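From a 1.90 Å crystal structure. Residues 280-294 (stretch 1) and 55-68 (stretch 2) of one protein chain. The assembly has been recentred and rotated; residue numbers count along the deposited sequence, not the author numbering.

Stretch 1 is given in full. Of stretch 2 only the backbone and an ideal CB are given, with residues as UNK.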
ATOM      1  N   ASN B 280       1.503   4.865   7.404  1.00 27.62           N
ATOM      2  CA  ASN B 280       1.012   5.930   8.223  1.00 27.79           C
ATOM      3  C   ASN B 280       1.774   6.052   9.550  1.00 27.31           C
ATOM      4  O   ASN B 280       1.861   5.085  10.333  1.00 25.31           O
ATOM      5  CB  ASN B 280      -0.478   5.674   8.468  1.00 28.16           C
ATOM      6  CG  ASN B 280      -1.135   6.759   9.286  1.00 27.73           C
ATOM      7  OD1 ASN B 280      -0.950   6.846  10.502  1.00 27.01           O
ATOM      8  ND2 ASN B 280      -1.974   7.546   8.635  1.00 23.76           N
ATOM      9  N   THR B 281       2.305   7.238   9.817  1.00 27.79           N
ATOM     10  CA  THR B 281       3.170   7.414  10.989  1.00 28.38           C
ATOM     11  C   THR B 281       2.424   7.253  12.296  1.00 28.01           C
ATOM     12  O   THR B 281       2.980   6.715  13.266  1.00 27.75           O
ATOM     13  CB  THR B 281       3.859   8.786  10.955  1.00 28.03           C
ATOM     14  OG1 THR B 281       4.399   9.001   9.646  1.00 28.98           O
ATOM     15  CG2 THR B 281       5.034   8.843  11.923  1.00 26.07           C
ATOM     16  N   VAL B 282       1.197   7.771  12.353  1.00 27.86           N
ATOM     17  CA  VAL B 282       0.376   7.559  13.540  1.00 27.74           C
ATOM     18  C   VAL B 282       0.265   6.067  13.850  1.00 27.66           C
ATOM     19  O   VAL B 282       0.444   5.650  14.996  1.00 27.19           O
ATOM     20  CB  VAL B 282      -1.030   8.227  13.450  1.00 27.17           C
ATOM     21  CG1 VAL B 282      -1.718   8.181  14.807  1.00 27.89           C
ATOM     22  CG2 VAL B 282      -0.922   9.662  12.961  1.00 27.46           C
ATOM     23  N   ALA B 283      -0.051   5.274  12.827  1.00 27.22           N
ATOM     24  CA  ALA B 283      -0.171   3.835  12.946  1.00 26.87           C
ATOM     25  C   ALA B 283       1.125   3.200  13.507  1.00 26.54           C
ATOM     26  O   ALA B 283       1.092   2.284  14.306  1.00 26.14           O
ATOM     27  CB  ALA B 283      -0.529   3.209  11.573  1.00 27.39           C
ATOM     28  N   GLN B 284       2.265   3.685  13.069  1.00 26.95           N
ATOM     29  CA  GLN B 284       3.529   3.165  13.556  1.00 27.54           C
ATOM     30  C   GLN B 284       3.639   3.380  15.033  1.00 27.40           C
ATOM     31  O   GLN B 284       3.997   2.442  15.742  1.00 28.31           O
ATOM     32  CB  GLN B 284       4.700   3.748  12.819  1.00 26.93           C
ATOM     33  CG  GLN B 284       4.692   3.395  11.365  1.00 28.34           C
ATOM     34  CD  GLN B 284       5.987   3.717  10.653  1.00 28.34           C
ATOM     35  OE1 GLN B 284       7.023   3.207  11.017  1.00 32.38           O
ATOM     36  NE2 GLN B 284       5.913   4.512   9.614  1.00 26.43           N
ATOM     37  N   TYR B 285       3.318   4.571  15.513  1.00 26.83           N
ATOM     38  CA  TYR B 285       3.355   4.809  16.947  1.00 28.59           C
ATOM     39  C   TYR B 285       2.303   4.042  17.712  1.00 28.40           C
ATOM     40  O   TYR B 285       2.570   3.557  18.829  1.00 27.31           O
ATOM     41  CB  TYR B 285       3.361   6.306  17.282  1.00 28.84           C
ATOM     42  CG  TYR B 285       4.739   6.873  16.964  1.00 32.24           C
ATOM     43  CD1 TYR B 285       4.982   7.552  15.783  1.00 32.12           C
ATOM     44  CD2 TYR B 285       5.812   6.659  17.825  1.00 36.59           C
ATOM     45  CE1 TYR B 285       6.228   8.037  15.472  1.00 34.48           C
ATOM     46  CE2 TYR B 285       7.069   7.145  17.520  1.00 38.68           C
ATOM     47  CZ  TYR B 285       7.253   7.841  16.335  1.00 37.65           C
ATOM     48  OH  TYR B 285       8.469   8.329  16.013  1.00 40.75           O
ATOM     49  N   ALA B 286       1.136   3.870  17.105  1.00 28.40           N
ATOM     50  CA  ALA B 286       0.093   3.053  17.713  1.00 28.54           C
ATOM     51  C   ALA B 286       0.597   1.584  17.901  1.00 28.03           C
ATOM     52  O   ALA B 286       0.437   1.001  18.955  1.00 27.36           O
ATOM     53  CB  ALA B 286      -1.158   3.100  16.870  1.00 29.10           C
ATOM     54  N   ALA B 287       1.218   1.024  16.869  1.00 27.79           N
ATOM     55  CA  ALA B 287       1.738  -0.333  16.900  1.00 28.58           C
ATOM     56  C   ALA B 287       2.876  -0.521  17.910  1.00 28.40           C
ATOM     57  O   ALA B 287       2.963  -1.520  18.601  1.00 27.99           O
ATOM     58  CB  ALA B 287       2.166  -0.764  15.474  1.00 29.44           C
ATOM     59  N   LEU B 288       3.719   0.480  18.040  1.00 28.90           N
ATOM     60  CA  LEU B 288       4.817   0.420  18.979  1.00 29.37           C
ATOM     61  C   LEU B 288       4.241   0.270  20.404  1.00 29.00           C
ATOM     62  O   LEU B 288       4.701  -0.566  21.174  1.00 28.76           O
ATOM     63  CB  LEU B 288       5.720   1.649  18.792  1.00 28.98           C
ATOM     64  CG  LEU B 288       6.921   1.854  19.702  1.00 32.81           C
ATOM     65  CD1 LEU B 288       7.924   0.703  19.564  1.00 34.32           C
ATOM     66  CD2 LEU B 288       7.569   3.177  19.344  1.00 33.47           C
ATOM     67  N   LYS B 289       3.186   1.012  20.725  1.00 27.84           N
ATOM     68  CA  LYS B 289       2.508   0.869  22.008  1.00 27.63           C
ATOM     69  C   LYS B 289       1.777  -0.466  22.108  1.00 27.11           C
ATOM     70  O   LYS B 289       1.698  -1.079  23.174  1.00 26.51           O
ATOM     71  CB  LYS B 289       1.523   2.034  22.203  1.00 28.20           C
ATOM     72  CG  LYS B 289       0.642   1.989  23.482  1.00 30.53           C
ATOM     73  CD  LYS B 289       1.442   1.976  24.809  1.00 34.30           C
ATOM     74  CE  LYS B 289       2.266   3.251  25.049  1.00 38.75           C
ATOM     75  NZ  LYS B 289       2.926   3.328  26.424  1.00 41.87           N
ATOM     76  N   ALA B 290       1.208  -0.910  21.000  1.00 27.42           N
ATOM     77  CA  ALA B 290       0.473  -2.168  20.958  1.00 28.20           C
ATOM     78  C   ALA B 290       1.332  -3.344  21.385  1.00 28.80           C
ATOM     79  O   ALA B 290       0.800  -4.269  21.964  1.00 28.87           O
ATOM     80  CB  ALA B 290      -0.082  -2.427  19.629  1.00 27.67           C
ATOM     81  N   LEU B 291       2.634  -3.297  21.097  1.00 29.31           N
ATOM     82  CA  LEU B 291       3.583  -4.301  21.558  1.00 30.71           C
ATOM     83  C   LEU B 291       3.557  -4.506  23.076  1.00 31.89           C
ATOM     84  O   LEU B 291       3.775  -5.615  23.561  1.00 32.14           O
ATOM     85  CB  LEU B 291       4.993  -3.928  21.124  1.00 30.63           C
ATOM     86  CG  LEU B 291       5.291  -4.101  19.639  1.00 31.67           C
ATOM     87  CD1 LEU B 291       6.593  -3.415  19.315  1.00 33.35           C
ATOM     88  CD2 LEU B 291       5.356  -5.580  19.270  1.00 33.37           C
ATOM     89  N   GLU B 292       3.253  -3.444  23.822  1.00 32.55           N
ATOM     90  CA  GLU B 292       3.168  -3.514  25.271  1.00 33.48           C
ATOM     91  C   GLU B 292       1.803  -3.970  25.825  1.00 32.60           C
ATOM     92  O   GLU B 292       1.657  -4.140  27.036  1.00 31.99           O
ATOM     93  CB  GLU B 292       3.469  -2.141  25.866  1.00 33.72           C
ATOM     94  CG  GLU B 292       4.810  -1.567  25.485  1.00 38.63           C
ATOM     95  CD  GLU B 292       4.942  -0.091  25.874  1.00 43.75           C
ATOM     96  OE1 GLU B 292       4.408   0.316  26.919  1.00 43.90           O
ATOM     97  OE2 GLU B 292       5.583   0.673  25.112  1.00 50.70           O
ATOM     98  N   VAL B 293       0.816  -4.152  24.961  1.00 31.61           N
ATOM     99  CA  VAL B 293      -0.558  -4.318  25.383  1.00 32.12           C
ATOM    100  C   VAL B 293      -0.948  -5.809  25.438  1.00 32.11           C
ATOM    101  O   VAL B 293      -0.691  -6.582  24.530  1.00 33.07           O
ATOM    102  CB  VAL B 293      -1.508  -3.476  24.486  1.00 32.67           C
ATOM    103  CG1 VAL B 293      -2.952  -3.820  24.737  1.00 33.19           C
ATOM    104  CG2 VAL B 293      -1.245  -1.926  24.692  1.00 31.93           C
ATOM    105  N   ASP B 294      -1.556  -6.201  26.542  1.00 31.92           N
ATOM    106  CA  ASP B 294      -2.056  -7.548  26.720  1.00 31.81           C
ATOM    107  C   ASP B 294      -3.457  -7.697  26.074  1.00 31.83           C
ATOM    108  O   ASP B 294      -4.358  -6.881  26.310  1.00 32.72           O
ATOM    109  CB  ASP B 294      -2.136  -7.834  28.204  1.00 32.37           C
ATOM    110  CG  ASP B 294      -2.772  -9.182  28.500  1.00 32.79           C
ATOM    111  OD1 ASP B 294      -2.196 -10.177  28.049  1.00 33.82           O
ATOM    112  OD2 ASP B 294      -3.821  -9.314  29.181  1.00 30.08           O
ATOM    113  N   UNK B  55      -9.922  -0.847  19.199  1.00 29.33           N
ATOM    114  CA  UNK B  55      -8.504  -0.630  19.437  1.00 29.01           C
ATOM    115  C   UNK B  55      -8.278  -0.475  20.942  1.00 28.37           C
ATOM    116  O   UNK B  55      -9.004   0.269  21.585  1.00 28.34           O
ATOM    117  CB  UNK B  55      -8.000   0.597  18.674  1.00 29.01           C
ATOM    118  N   UNK B  56      -7.303  -1.159  21.530  1.00 28.46           N
ATOM    119  CA  UNK B  56      -7.067  -1.002  22.964  1.00 28.71           C
ATOM    120  C   UNK B  56      -6.841   0.438  23.356  1.00 28.25           C
ATOM    121  O   UNK B  56      -6.126   1.143  22.673  1.00 27.11           O
ATOM    122  CB  UNK B  56      -5.864  -1.843  23.398  1.00 28.71           C
ATOM    123  N   UNK B  57      -7.442   0.869  24.453  1.00 28.75           N
ATOM    124  CA  UNK B  57      -7.398   2.260  24.814  1.00 29.00           C
ATOM    125  C   UNK B  57      -5.965   2.794  24.970  1.00 28.33           C
ATOM    126  O   UNK B  57      -5.710   3.908  24.623  1.00 26.67           O
ATOM    127  CB  UNK B  57      -8.180   2.469  26.112  1.00 29.00           C
ATOM    128  N   UNK B  58      -5.012   2.034  25.494  1.00 28.73           N
ATOM    129  CA  UNK B  58      -3.654   2.584  25.589  1.00 28.52           C
ATOM    130  C   UNK B  58      -3.064   2.926  24.233  1.00 28.72           C
ATOM    131  O   UNK B  58      -2.251   3.854  24.153  1.00 27.42           O
ATOM    132  CB  UNK B  58      -2.735   1.592  26.305  1.00 28.52           C
ATOM    133  N   UNK B  59      -3.464   2.180  23.209  1.00 28.16           N
ATOM    134  CA  UNK B  59      -3.028   2.415  21.849  1.00 29.00           C
ATOM    135  C   UNK B  59      -3.676   3.702  21.322  1.00 28.68           C
ATOM    136  O   UNK B  59      -2.989   4.526  20.765  1.00 27.80           O
ATOM    137  CB  UNK B  59      -3.373   1.221  20.957  1.00 29.00           C
ATOM    138  N   UNK B  60      -4.984   3.856  21.511  1.00 28.21           N
ATOM    139  CA  UNK B  60      -5.666   5.110  21.194  1.00 28.00           C
ATOM    140  C   UNK B  60      -4.979   6.305  21.865  1.00 28.77           C
ATOM    141  O   UNK B  60      -4.678   7.320  21.215  1.00 28.92           O
ATOM    142  CB  UNK B  60      -7.132   5.037  21.627  1.00 28.00           C
ATOM    143  N   UNK B  61      -4.706   6.192  23.160  1.00 29.11           N
ATOM    144  CA  UNK B  61      -4.107   7.297  23.922  1.00 30.47           C
ATOM    145  C   UNK B  61      -2.740   7.708  23.386  1.00 29.61           C
ATOM    146  O   UNK B  61      -2.486   8.903  23.241  1.00 28.54           O
ATOM    147  CB  UNK B  61      -3.977   6.905  25.395  1.00 30.47           C
ATOM    148  N   UNK B  62      -1.871   6.735  23.123  1.00 28.72           N
ATOM    149  CA  UNK B  62      -0.582   7.013  22.474  1.00 29.81           C
ATOM    150  C   UNK B  62      -0.701   7.665  21.085  1.00 28.96           C
ATOM    151  O   UNK B  62       0.053   8.580  20.750  1.00 28.18           O
ATOM    152  CB  UNK B  62       0.206   5.708  22.345  1.00 29.81           C
ATOM    153  N   UNK B  63      -1.634   7.161  20.276  1.00 28.58           N
ATOM    154  CA  UNK B  63      -1.854   7.708  18.944  1.00 28.59           C
ATOM    155  C   UNK B  63      -2.288   9.175  19.045  1.00 28.31           C
ATOM    156  O   UNK B  63      -1.801   9.987  18.283  1.00 28.28           O
ATOM    157  CB  UNK B  63      -2.902   6.886  18.192  1.00 28.59           C
ATOM    158  N   UNK B  64      -3.174   9.496  19.996  1.00 28.26           N
ATOM    159  CA  UNK B  64      -3.679  10.861  20.205  1.00 28.49           C
ATOM    160  C   UNK B  64      -2.563  11.773  20.684  1.00 29.54           C
ATOM    161  O   UNK B  64      -2.427  12.907  20.227  1.00 29.33           O
ATOM    162  CB  UNK B  64      -4.830  10.866  21.213  1.00 28.49           C
ATOM    163  N   UNK B  65      -1.762  11.276  21.613  1.00 30.32           N
ATOM    164  CA  UNK B  65      -0.633  12.043  22.120  1.00 31.25           C
ATOM    165  C   UNK B  65       0.341  12.399  21.002  1.00 30.75           C
ATOM    166  O   UNK B  65       0.732  13.561  20.882  1.00 29.62           O
ATOM    167  CB  UNK B  65       0.089  11.260  23.218  1.00 31.25           C
ATOM    168  N   UNK B  66       0.721  11.406  20.187  1.00 28.95           N
ATOM    169  CA  UNK B  66       1.529  11.648  19.000  1.00 29.32           C
ATOM    170  C   UNK B  66       0.892  12.680  18.051  1.00 29.40           C
ATOM    171  O   UNK B  66       1.548  13.642  17.606  1.00 27.92           O
ATOM    172  CB  UNK B  66       1.754  10.330  18.257  1.00 29.32           C
ATOM    173  N   UNK B  67      -0.384  12.459  17.764  1.00 30.39           N
ATOM    174  CA  UNK B  67      -1.168  13.320  16.877  1.00 32.17           C
ATOM    175  C   UNK B  67      -1.193  14.780  17.277  1.00 32.35           C
ATOM    176  O   UNK B  67      -1.113  15.682  16.427  1.00 31.75           O
ATOM    177  CB  UNK B  67      -2.607  12.805  16.809  1.00 32.17           C
ATOM    178  N   UNK B  68      -1.328  15.022  18.564  1.00 32.26           N
ATOM    179  CA  UNK B  68      -1.531  16.373  19.043  1.00 33.31           C
ATOM    180  C   UNK B  68      -0.310  17.269  18.859  1.00 33.20           C
ATOM    181  O   UNK B  68      -0.425  18.490  18.844  1.00 32.50           O
ATOM    182  CB  UNK B  68      -1.922  16.336  20.522  1.00 33.31           C
TER

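The two helices run roughly antiparallel, at 140°, with axes 8.3 Å apart at closest approach, so small side chains are expected at the crossing and larger ones toward its ends.

Position 55 precedes the helix, with no atom of stretch 1 within 5.5 Å of its ideal CB; many residues would suit, and it is Thr-55, bonded through OG1 elsewhere in the structure.

At position 56 the ideal CB points toward stretch 1, 3.8 Å from Val-293 CG1. A phi of -55° and psi of 137° at the N-cap admit proline as well as a small apolar or capping residue. Pro-56 packs there against Val-293.

Position 57 points away, and a polar residue is plausible; it is Glu-57.

Position 58, in the first turn, faces Val-293 and the aliphatic part of Lys-289. Proline, alanine or a modest apolar residue would fit, since the first turn needs no amide donor. Pro-58 sets CB 4.1 Å from Val-293 CG2.

Position 59 points sideways into a groove lined by Ala-286, Ala-290 and Val-293, suited to a branched aliphatic residue. Val-59, chi1 t, fills it: CG1 lies 3.5 Å from Ala-286 CB, and CG2 lies 4.0 Å from Ala-290 CB and 4.1 Å from Val-293 CG2.

Positions 60 and 61 have nothing of stretch 1 near their CBs and leave the choice wide; they are Val-60 and Glu-61.

Position 62 points toward Lys-289 CB, 3.9 Å from the ideal CB, with the carbonyl of Tyr-285 nearby. A long side chain with an aliphatic stem and polar end would suit. Glu-62 packs CG 3.8 Å from Lys-289 CB, while one water donates to both Glu-62 OE2 (2.6 Å) and Tyr-285 O (2.9 Å), bridging the helices.

At position 63 the backbones come closest, its CA 5.2 Å from Ala-286 CA, which favours alanine, glycine or serine. Ala-63 places CB 3.8 Å from Val-282 CG1.

Position 64 points away, so stretch 1 sets no preference; it is Val-64. Position 65 points sideways, open to a long polar chain; Arg-65 NH1 forms a salt bridge with Glu-62 OE2 at 3.3 Å, through charge alone.

Position 66 points toward Tyr-285 and Val-282, inviting a large apolar or aromatic residue. Phe-66 makes an offset stack with Tyr-285, centroids 4.5 Å apart and planes at 25°.

The ideal CB at position 67 points sideways, 5.1 Å from Val-282 CG1, so a longer aliphatic could reach; Leu-67 CD2 approaches Val-282 CG2 at 4.2 Å.

Position 68 is out of reach, leaving the choice open; it is Gln-68.

Stretch 2 (55-68) TPEPVVEEAVRFLQ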
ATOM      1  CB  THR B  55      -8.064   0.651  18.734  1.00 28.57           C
ATOM      2  OG1 THR B  55      -8.204   0.488  17.328  1.00 28.19           O
ATOM      3  CG2 THR B  55      -6.603   0.929  19.000  1.00 29.59           C
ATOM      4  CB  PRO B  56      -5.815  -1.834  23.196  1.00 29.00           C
ATOM      5  CG  PRO B  56      -5.885  -2.881  22.157  1.00 30.08           C
ATOM      6  CD  PRO B  56      -6.387  -2.145  20.950  1.00 28.78           C
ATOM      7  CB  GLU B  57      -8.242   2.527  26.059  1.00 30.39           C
ATOM      8  CG  GLU B  57      -8.561   4.017  26.286  1.00 36.17           C
ATOM      9  CD  GLU B  57      -9.376   4.649  25.135  1.00 42.56           C
ATOM     10  OE1 GLU B  57      -9.522   5.903  25.105  1.00 48.17           O
ATOM     11  OE2 GLU B  57      -9.880   3.899  24.238  1.00 47.19           O
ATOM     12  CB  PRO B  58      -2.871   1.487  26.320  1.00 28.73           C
ATOM     13  CG  PRO B  58      -3.937   0.760  27.080  1.00 28.81           C
ATOM     14  CD  PRO B  58      -5.114   0.710  26.131  1.00 27.66           C
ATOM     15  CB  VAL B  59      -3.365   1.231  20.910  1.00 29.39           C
ATOM     16  CG1 VAL B  59      -2.927   1.535  19.440  1.00 30.75           C
ATOM     17  CG2 VAL B  59      -2.718  -0.047  21.415  1.00 31.30           C
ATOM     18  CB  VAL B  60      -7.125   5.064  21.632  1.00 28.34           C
ATOM     19  CG1 VAL B  60      -7.787   6.427  21.500  1.00 27.79           C
ATOM     20  CG2 VAL B  60      -7.911   3.990  20.854  1.00 26.37           C
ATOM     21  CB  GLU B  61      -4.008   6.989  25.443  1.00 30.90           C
ATOM     22  CG  GLU B  61      -5.388   6.883  26.090  1.00 37.54           C
ATOM     23  CD  GLU B  61      -5.392   6.481  27.597  1.00 44.86           C
ATOM     24  OE1 GLU B  61      -4.347   5.966  28.136  1.00 49.37           O
ATOM     25  OE2 GLU B  61      -6.469   6.683  28.234  1.00 45.91           O
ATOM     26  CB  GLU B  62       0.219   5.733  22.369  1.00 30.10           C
ATOM     27  CG  GLU B  62       1.508   5.820  21.588  1.00 32.71           C
ATOM     28  CD  GLU B  62       2.548   6.718  22.212  1.00 37.02           C
ATOM     29  OE1 GLU B  62       2.409   7.096  23.423  1.00 40.09           O
ATOM     30  OE2 GLU B  62       3.517   7.037  21.460  1.00 41.61           O
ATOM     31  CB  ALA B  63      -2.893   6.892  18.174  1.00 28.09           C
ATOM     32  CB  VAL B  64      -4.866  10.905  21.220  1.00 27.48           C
ATOM     33  CG1 VAL B  64      -5.221  12.312  21.627  1.00 28.74           C
ATOM     34  CG2 VAL B  64      -6.083  10.208  20.669  1.00 29.00           C
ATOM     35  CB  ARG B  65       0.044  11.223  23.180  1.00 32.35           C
ATOM     36  CG  ARG B  65       1.269  11.798  23.814  1.00 38.58           C
ATOM     37  CD  ARG B  65       1.951  10.735  24.735  1.00 47.90           C
ATOM     38  NE  ARG B  65       3.415  10.731  24.664  1.00 54.94           N
ATOM     39  CZ  ARG B  65       4.158  10.457  23.576  1.00 59.54           C
ATOM     40  NH1 ARG B  65       3.615  10.167  22.385  1.00 59.44           N
ATOM     41  NH2 ARG B  65       5.485  10.502  23.698  1.00 62.06           N
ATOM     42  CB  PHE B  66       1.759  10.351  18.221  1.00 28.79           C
ATOM     43  CG  PHE B  66       2.514  10.563  16.952  1.00 30.88           C
ATOM     44  CD1 PHE B  66       3.855  10.900  16.987  1.00 31.35           C
ATOM     45  CD2 PHE B  66       1.890  10.477  15.717  1.00 30.63           C
ATOM     46  CE1 PHE B  66       4.572  11.139  15.800  1.00 32.64           C
ATOM     47  CE2 PHE B  66       2.632  10.719  14.549  1.00 32.44           C
ATOM     48  CZ  PHE B  66       3.974  11.045  14.615  1.00 29.66           C
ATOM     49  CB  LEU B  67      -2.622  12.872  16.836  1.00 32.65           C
ATOM     50  CG  LEU B  67      -3.038  12.176  15.596  1.00 34.87           C
ATOM     51  CD1 LEU B  67      -4.485  11.753  15.694  1.00 37.10           C
ATOM     52  CD2 LEU B  67      -2.821  13.122  14.419  1.00 38.28           C
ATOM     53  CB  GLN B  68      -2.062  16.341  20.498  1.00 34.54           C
ATOM     54  CG  GLN B  68      -3.545  15.886  20.476  1.00 36.94           C
ATOM     55  CD  GLN B  68      -4.207  15.739  21.826  1.00 39.92           C
ATOM     56  OE1 GLN B  68      -3.561  15.329  22.791  1.00 43.75           O
ATOM     57  NE2 GLN B  68      -5.511  16.055  21.893  1.00 37.50           N
TER
HETATM   58  O   HOH W   1       4.469   4.822  20.605  1.00 26.40           O
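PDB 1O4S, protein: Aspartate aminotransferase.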